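Local atomic coordinates of CrataBL (Crataeva tapia, PDB entry 4IHZ), a protein that acts as a protease inhibitor of factor Xa and, less strongly, trypsin, and as a lectin for glucose and N-acetylglucosamine. Residues I85-K89 with G109-R113; C133-E139 with A150-L156. One frame throughout, in Å; residues are numbered along the deposited sequence.

Contact 1: residues I85-K89 with G109-R113; sequences IWTVK and GSWFR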
loop_
_atom_site.group_PDB
_atom_site.type_symbol
_atom_site.label_atom_id
_atom_site.label_comp_id
_atom_site.label_asym_id
_atom_site.label_seq_id
_atom_site.Cartn_x
_atom_site.Cartn_y
_atom_site.Cartn_z
ATOM N N ILE A 85 2.204 0.514 5.367
ATOM C CA ILE A 85 1.721 0.987 6.660
ATOM C C ILE A 85 1.623 -0.201 7.619
ATOM O O ILE A 85 1.125 -1.256 7.279
ATOM C CB ILE A 85 0.367 1.661 6.455
ATOM C CG1 ILE A 85 0.544 2.887 5.536
ATOM C CG2 ILE A 85 -0.287 2.062 7.850
ATOM C CD1 ILE A 85 -0.729 3.304 4.827
ATOM N N TRP A 86 2.119 -0.006 8.845
ATOM C CA TRP A 86 2.093 -1.094 9.816
ATOM C C TRP A 86 0.718 -1.346 10.424
ATOM O O TRP A 86 -0.085 -0.430 10.608
ATOM C CB TRP A 86 3.078 -0.776 10.921
ATOM C CG TRP A 86 4.524 -0.791 10.463
ATOM C CD1 TRP A 86 5.039 -0.606 9.168
ATOM C CD2 TRP A 86 5.656 -1.041 11.304
ATOM N NE1 TRP A 86 6.432 -0.754 9.196
ATOM C CE2 TRP A 86 6.811 -0.984 10.495
ATOM C CE3 TRP A 86 5.799 -1.293 12.692
ATOM C CZ2 TRP A 86 8.112 -1.211 11.008
ATOM C CZ3 TRP A 86 7.083 -1.483 13.198
ATOM C CH2 TRP A 86 8.220 -1.435 12.362
ATOM N N THR A 87 0.460 -2.600 10.751
ATOM C CA THR A 87 -0.795 -2.979 11.377
ATOM C C THR A 87 -0.491 -4.266 12.148
ATOM O O THR A 87 0.686 -4.653 12.314
ATOM C CB THR A 87 -1.900 -3.199 10.314
ATOM O OG1 THR A 87 -3.141 -3.490 10.947
ATOM C CG2 THR A 87 -1.552 -4.307 9.312
ATOM N N VAL A 88 -1.533 -4.916 12.648
ATOM C CA VAL A 88 -1.359 -6.202 13.302
ATOM C C VAL A 88 -2.311 -7.202 12.698
ATOM O O VAL A 88 -3.429 -6.857 12.379
ATOM C CB VAL A 88 -1.603 -6.067 14.845
ATOM C CG1 VAL A 88 -1.862 -7.447 15.538
ATOM C CG2 VAL A 88 -0.443 -5.320 15.465
ATOM N N LYS A 89 -1.847 -8.435 12.511
ATOM C CA LYS A 89 -2.679 -9.499 11.958
ATOM C C LYS A 89 -2.534 -10.734 12.811
ATOM O O LYS A 89 -1.530 -10.894 13.502
ATOM C CB LYS A 89 -2.298 -9.832 10.513
ATOM C CG LYS A 89 -2.480 -8.637 9.539
ATOM C CD LYS A 89 -2.168 -9.040 8.113
ATOM C CE LYS A 89 -2.296 -7.878 7.147
ATOM N NZ LYS A 89 -2.199 -8.370 5.729
ATOM N N GLY A 109 -7.219 -0.676 13.005
ATOM C CA GLY A 109 -6.182 -1.630 13.343
ATOM C C GLY A 109 -4.790 -1.037 13.180
ATOM O O GLY A 109 -3.820 -1.732 13.413
ATOM N N SER A 110 -4.713 0.260 12.854
ATOM C CA SER A 110 -3.459 0.935 12.439
ATOM C C SER A 110 -2.686 1.609 13.566
ATOM O O SER A 110 -1.599 2.139 13.344
ATOM C CB SER A 110 -3.772 2.074 11.418
ATOM O OG SER A 110 -4.466 3.196 12.032
ATOM N N TRP A 111 -3.278 1.674 14.755
ATOM C CA TRP A 111 -2.755 2.563 15.776
ATOM C C TRP A 111 -1.710 1.931 16.681
ATOM O O TRP A 111 -1.947 0.889 17.340
ATOM C CB TRP A 111 -3.911 3.118 16.626
ATOM C CG TRP A 111 -4.889 3.936 15.793
ATOM C CD1 TRP A 111 -6.195 3.627 15.516
ATOM C CD2 TRP A 111 -4.617 5.175 15.109
ATOM N NE1 TRP A 111 -6.764 4.602 14.724
ATOM C CE2 TRP A 111 -5.830 5.566 14.458
ATOM C CE3 TRP A 111 -3.484 5.997 14.983
ATOM C CZ2 TRP A 111 -5.937 6.746 13.704
ATOM C CZ3 TRP A 111 -3.589 7.177 14.221
ATOM C CH2 TRP A 111 -4.811 7.535 13.587
ATOM N N PHE A 112 -0.557 2.581 16.710
ATOM C CA PHE A 112 0.506 2.235 17.667
ATOM C C PHE A 112 0.771 3.448 18.536
ATOM O O PHE A 112 0.293 4.556 18.245
ATOM C CB PHE A 112 1.789 1.882 16.897
ATOM C CG PHE A 112 1.674 0.646 16.055
ATOM C CD1 PHE A 112 2.187 -0.568 16.523
ATOM C CD2 PHE A 112 1.075 0.691 14.770
ATOM C CE1 PHE A 112 2.107 -1.715 15.763
ATOM C CE2 PHE A 112 0.978 -0.455 13.990
ATOM C CZ PHE A 112 1.507 -1.655 14.457
ATOM N N ARG A 113 1.561 3.264 19.591
ATOM C CA ARG A 113 2.074 4.400 20.332
ATOM C C ARG A 113 3.516 4.132 20.689
ATOM O O ARG A 113 3.932 2.979 20.776
ATOM C CB ARG A 113 1.292 4.630 21.654
ATOM C CG ARG A 113 -0.184 4.875 21.407
ATOM C CD ARG A 113 -0.943 5.008 22.720
ATOM N NE ARG A 113 -2.352 5.174 22.383
ATOM C CZ ARG A 113 -3.297 5.524 23.244
ATOM N NH1 ARG A 113 -2.986 5.747 24.520
ATOM N NH2 ARG A 113 -4.542 5.646 22.814
HETATM O O HOH W 1 0.284 2.218 11.420
HETATM O O HOH W 2 -5.098 -4.818 13.455
#
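F112 lays the rim of its ring against the backbone of W86 and T87. Its CE2 is 3.5 Å from W86 O, which lies in the ring plane, so the carbonyl oxygen meets the C-H edge at CE2 and not the pi face. The same corner packs on the start of the tryptophan side chain, F112 CE2 standing 3.7 Å from W86 CB. The indole finds its partners outside the two segments: W86 NE1 hydrogen-bonds to T73 OG1. F112 CG sits anti to its own carbonyl carbon (chi1 -65°), which sends the ring across to 85-89, while V88 CG2 approaches it obliquely, 4.3 Å from F112 CZ.

Polar links lie beside this aromatic contact. T87 OG1 is 3.1 Å from G109 O, close enough for a hydrogen bond, although the hydroxyl proton has another acceptor within reach; G109 O also accepts from H125 NE2. Water 1 lies 2.8 Å from W86 O and 2.7 Å from S110 O, bridging two carbonyl oxygens that stand 4.0 Å apart. Water 2 donates to V88 O and, weakly, to G109 O.

The touching parts run 116° apart and are not paired as strands; the ring edge, the threonine hydroxyl and two waters join them, burying 239 Å². F112 also packs on I71 and makes an edge-to-face contact with H125. Such aromatic packing between separate sheets belongs to the beta-trefoil interior.

Contact 2: residues C133-E139 with A150-L156; sequences CRDVGIE and APRDRPL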
loop_
_atom_site.group_PDB
_atom_site.type_symbol
_atom_site.label_atom_id
_atom_site.label_comp_id
_atom_site.label_asym_id
_atom_site.label_seq_id
_atom_site.Cartn_x
_atom_site.Cartn_y
_atom_site.Cartn_z
ATOM N N CYS A 133 -3.224 -1.098 25.618
ATOM C CA CYS A 133 -2.480 -1.421 24.419
ATOM C C CYS A 133 -1.632 -2.654 24.728
ATOM O O CYS A 133 -1.418 -2.998 25.887
ATOM C CB CYS A 133 -1.602 -0.234 24.025
ATOM S SG CYS A 133 -2.479 1.329 23.774
ATOM N N ARG A 134 -1.121 -3.312 23.688
ATOM C CA ARG A 134 -0.268 -4.466 23.876
ATOM C C ARG A 134 1.163 -4.106 23.525
ATOM O O ARG A 134 1.418 -3.551 22.467
ATOM C CB ARG A 134 -0.720 -5.610 22.967
ATOM C CG ARG A 134 -1.975 -6.321 23.477
ATOM C CD ARG A 134 -2.330 -7.499 22.624
ATOM N NE ARG A 134 -3.619 -8.063 23.046
ATOM C CZ ARG A 134 -4.761 -7.980 22.360
ATOM N NH1 ARG A 134 -4.833 -7.371 21.178
ATOM N NH2 ARG A 134 -5.861 -8.529 22.886
ATOM N N ASP A 135 2.095 -4.458 24.392
ATOM C CA ASP A 135 3.510 -4.155 24.151
ATOM C C ASP A 135 4.014 -4.971 22.963
ATOM O O ASP A 135 3.735 -6.154 22.833
ATOM C CB ASP A 135 4.353 -4.496 25.397
ATOM C CG ASP A 135 4.129 -3.525 26.572
ATOM O OD1 ASP A 135 3.442 -2.496 26.440
ATOM O OD2 ASP A 135 4.657 -3.810 27.656
ATOM N N VAL A 136 4.793 -4.324 22.106
ATOM C CA VAL A 136 5.398 -5.010 20.967
ATOM C C VAL A 136 6.779 -5.506 21.370
ATOM O O VAL A 136 7.590 -4.755 21.945
ATOM C CB VAL A 136 5.536 -4.044 19.797
ATOM C CG1 VAL A 136 6.382 -4.679 18.694
ATOM C CG2 VAL A 136 4.120 -3.722 19.266
ATOM N N GLY A 137 7.000 -6.795 21.145
ATOM C CA GLY A 137 8.261 -7.434 21.464
ATOM C C GLY A 137 8.729 -8.294 20.325
ATOM O O GLY A 137 8.168 -8.263 19.223
ATOM N N ILE A 138 9.793 -9.050 20.578
ATOM C CA ILE A 138 10.389 -9.901 19.560
ATOM C C ILE A 138 9.976 -11.373 19.826
ATOM O O ILE A 138 10.011 -11.863 20.974
ATOM C CB ILE A 138 11.950 -9.747 19.562
ATOM C CG1 ILE A 138 12.393 -8.489 18.825
ATOM C CG2 ILE A 138 12.614 -10.991 18.954
ATOM C CD1 ILE A 138 13.925 -8.249 18.902
ATOM N N GLU A 139 9.632 -12.079 18.751
ATOM C CA GLU A 139 9.284 -13.510 18.849
ATOM C C GLU A 139 9.988 -14.309 17.790
ATOM O O GLU A 139 10.479 -13.756 16.832
ATOM C CB GLU A 139 7.777 -13.720 18.689
ATOM C CG GLU A 139 6.933 -12.984 19.715
ATOM C CD GLU A 139 6.894 -13.662 21.084
ATOM O OE1 GLU A 139 7.151 -14.893 21.184
ATOM O OE2 GLU A 139 6.590 -12.961 22.077
ATOM N N ALA A 150 5.965 -8.601 17.369
ATOM C CA ALA A 150 4.607 -9.080 17.682
ATOM C C ALA A 150 4.099 -8.400 18.940
ATOM O O ALA A 150 4.852 -8.170 19.885
ATOM C CB ALA A 150 4.633 -10.554 17.869
ATOM N N PRO A 151 2.797 -8.102 18.978
ATOM C CA PRO A 151 2.259 -7.413 20.168
ATOM C C PRO A 151 1.798 -8.421 21.212
ATOM O O PRO A 151 0.621 -8.780 21.288
ATOM C CB PRO A 151 1.088 -6.604 19.593
ATOM C CG PRO A 151 0.596 -7.449 18.445
ATOM C CD PRO A 151 1.821 -8.163 17.875
ATOM N N ARG A 152 2.745 -8.888 22.021
ATOM C CA ARG A 152 2.428 -9.955 22.967
ATOM C C ARG A 152 2.794 -9.602 24.386
ATOM O O ARG A 152 3.102 -10.511 25.201
ATOM C CB ARG A 152 3.070 -11.265 22.519
ATOM C CG ARG A 152 2.534 -11.702 21.179
ATOM C CD ARG A 152 2.889 -13.109 20.774
ATOM N NE ARG A 152 2.595 -13.291 19.355
ATOM C CZ ARG A 152 3.044 -14.296 18.612
ATOM N NH1 ARG A 152 3.793 -15.264 19.154
ATOM N NH2 ARG A 152 2.739 -14.340 17.324
ATOM N N ASP A 153 2.704 -8.301 24.683
ATOM C CA ASP A 153 2.892 -7.748 26.033
ATOM C C ASP A 153 4.207 -8.057 26.761
ATOM O O ASP A 153 4.267 -7.991 27.999
ATOM C CB ASP A 153 1.671 -8.009 26.921
ATOM C CG ASP A 153 0.600 -6.958 26.730
ATOM O OD1 ASP A 153 0.940 -5.731 26.723
ATOM O OD2 ASP A 153 -0.570 -7.368 26.582
ATOM N N ARG A 154 5.248 -8.384 25.995
ATOM C CA ARG A 154 6.644 -8.484 26.497
ATOM C C ARG A 154 7.498 -7.455 25.755
ATOM O O ARG A 154 7.967 -7.712 24.640
ATOM C CB ARG A 154 7.185 -9.888 26.264
ATOM C CG ARG A 154 6.394 -10.937 27.015
ATOM C CD ARG A 154 6.907 -12.334 26.736
ATOM N NE ARG A 154 6.506 -12.849 25.420
ATOM C CZ ARG A 154 5.328 -13.409 25.148
ATOM N NH1 ARG A 154 4.383 -13.492 26.080
ATOM N NH2 ARG A 154 5.082 -13.884 23.930
ATOM N N PRO A 155 7.656 -6.261 26.330
ATOM C CA PRO A 155 8.154 -5.199 25.458
ATOM C C PRO A 155 9.621 -5.340 25.088
ATOM O O PRO A 155 10.435 -5.744 25.919
ATOM C CB PRO A 155 7.937 -3.931 26.266
ATOM C CG PRO A 155 7.939 -4.393 27.708
ATOM C CD PRO A 155 7.362 -5.792 27.699
ATOM N N LEU A 156 9.914 -5.025 23.834
ATOM C CA LEU A 156 11.293 -4.811 23.403
ATOM C C LEU A 156 11.668 -3.363 23.690
ATOM O O LEU A 156 11.026 -2.433 23.184
ATOM C CB LEU A 156 11.418 -5.084 21.889
ATOM C CG LEU A 156 12.825 -4.811 21.330
ATOM C CD1 LEU A 156 13.890 -5.741 21.876
ATOM C CD2 LEU A 156 12.757 -4.884 19.801
HETATM O O HOH W 3 0.060 -2.887 27.951
HETATM O O HOH W 4 -3.287 -9.171 25.611
HETATM O O HOH W 5 8.806 -2.220 21.605
HETATM O O HOH W 6 10.956 -8.610 23.378
HETATM O O HOH W 7 4.060 -16.129 21.865
#
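E139 OE2 is gripped by the guanidinium of R154: NH2 donates over 2.6 Å to OE2 at 151°, from the syn side of the carboxylate, and NE adds a weak bond to the same oxygen. The two planes stand 79° apart, so this is not a flat two-oxygen pairing. Bends in both chains, at chi2 of E139 (-78°) and chi3 of R154, bring the charges together. R152 completes the network with one guanidinium face over E139 CG; its salt bridge to OE1 is long, but water 7 links R152 NH1 to that oxygen, weakly on the glutamate side, and R152 NH2 is held by H94 O and L97 O.

At the other end, D135 N donates to D153 OD1 at 2.9 Å, reaching the oxygen from above the carboxylate plane. D135 sends its carboxylate alongside P155, OD2 lying 3.3 Å from P155 CG, and OD1 forms a salt bridge with K122. This lysine probably eases the repulsion between D135 OD1 and D153 OD1, 4.1 Å apart.

Between these ends, G137 and A150 form a hydrogen-bonded antiparallel pair, with G137 N to A150 O at 2.8 Å. The chain turns at P151, centre of an inverse gamma turn, and comes back so that L156 N reaches V136 O at 3.0 Å, nearly straight. I138 CD1 packs 3.7 Å from L156 CD2.

Strand 134-139 lies between 148-151 and 120-125 in the four-stranded sheet, with V136 touching L123 and the disulfide C133-C126 joining the residue just before it to the one just after 120-125, while P151 and R134 touch L97 of strand 96-100.

In the fold
Along the chain contact 1 is complete before the first residue of contact 2, and their centres lie about 13 Å apart. Both reach the antiparallel sheet ordered 112-117, 120-125, 134-139, 148-151: contact 1 at one outer strand, beside strand 87-91, and contact 2 at the other outer strand and its neighbour. They touch, V88 CG2 lying 3.8 Å from P151 CG and R113 NE 4.1 Å from C133 SG. Contact 1 is buried nearer the chain centre; contact 2 is partly exposed. Contact 1 links the two-stranded and four-stranded sheets, whereas contact 2 holds the last hairpin of the four-stranded one to the chain that follows it, all within a beta-trefoil scaffold consistent with the Kunitz-type inhibitor family.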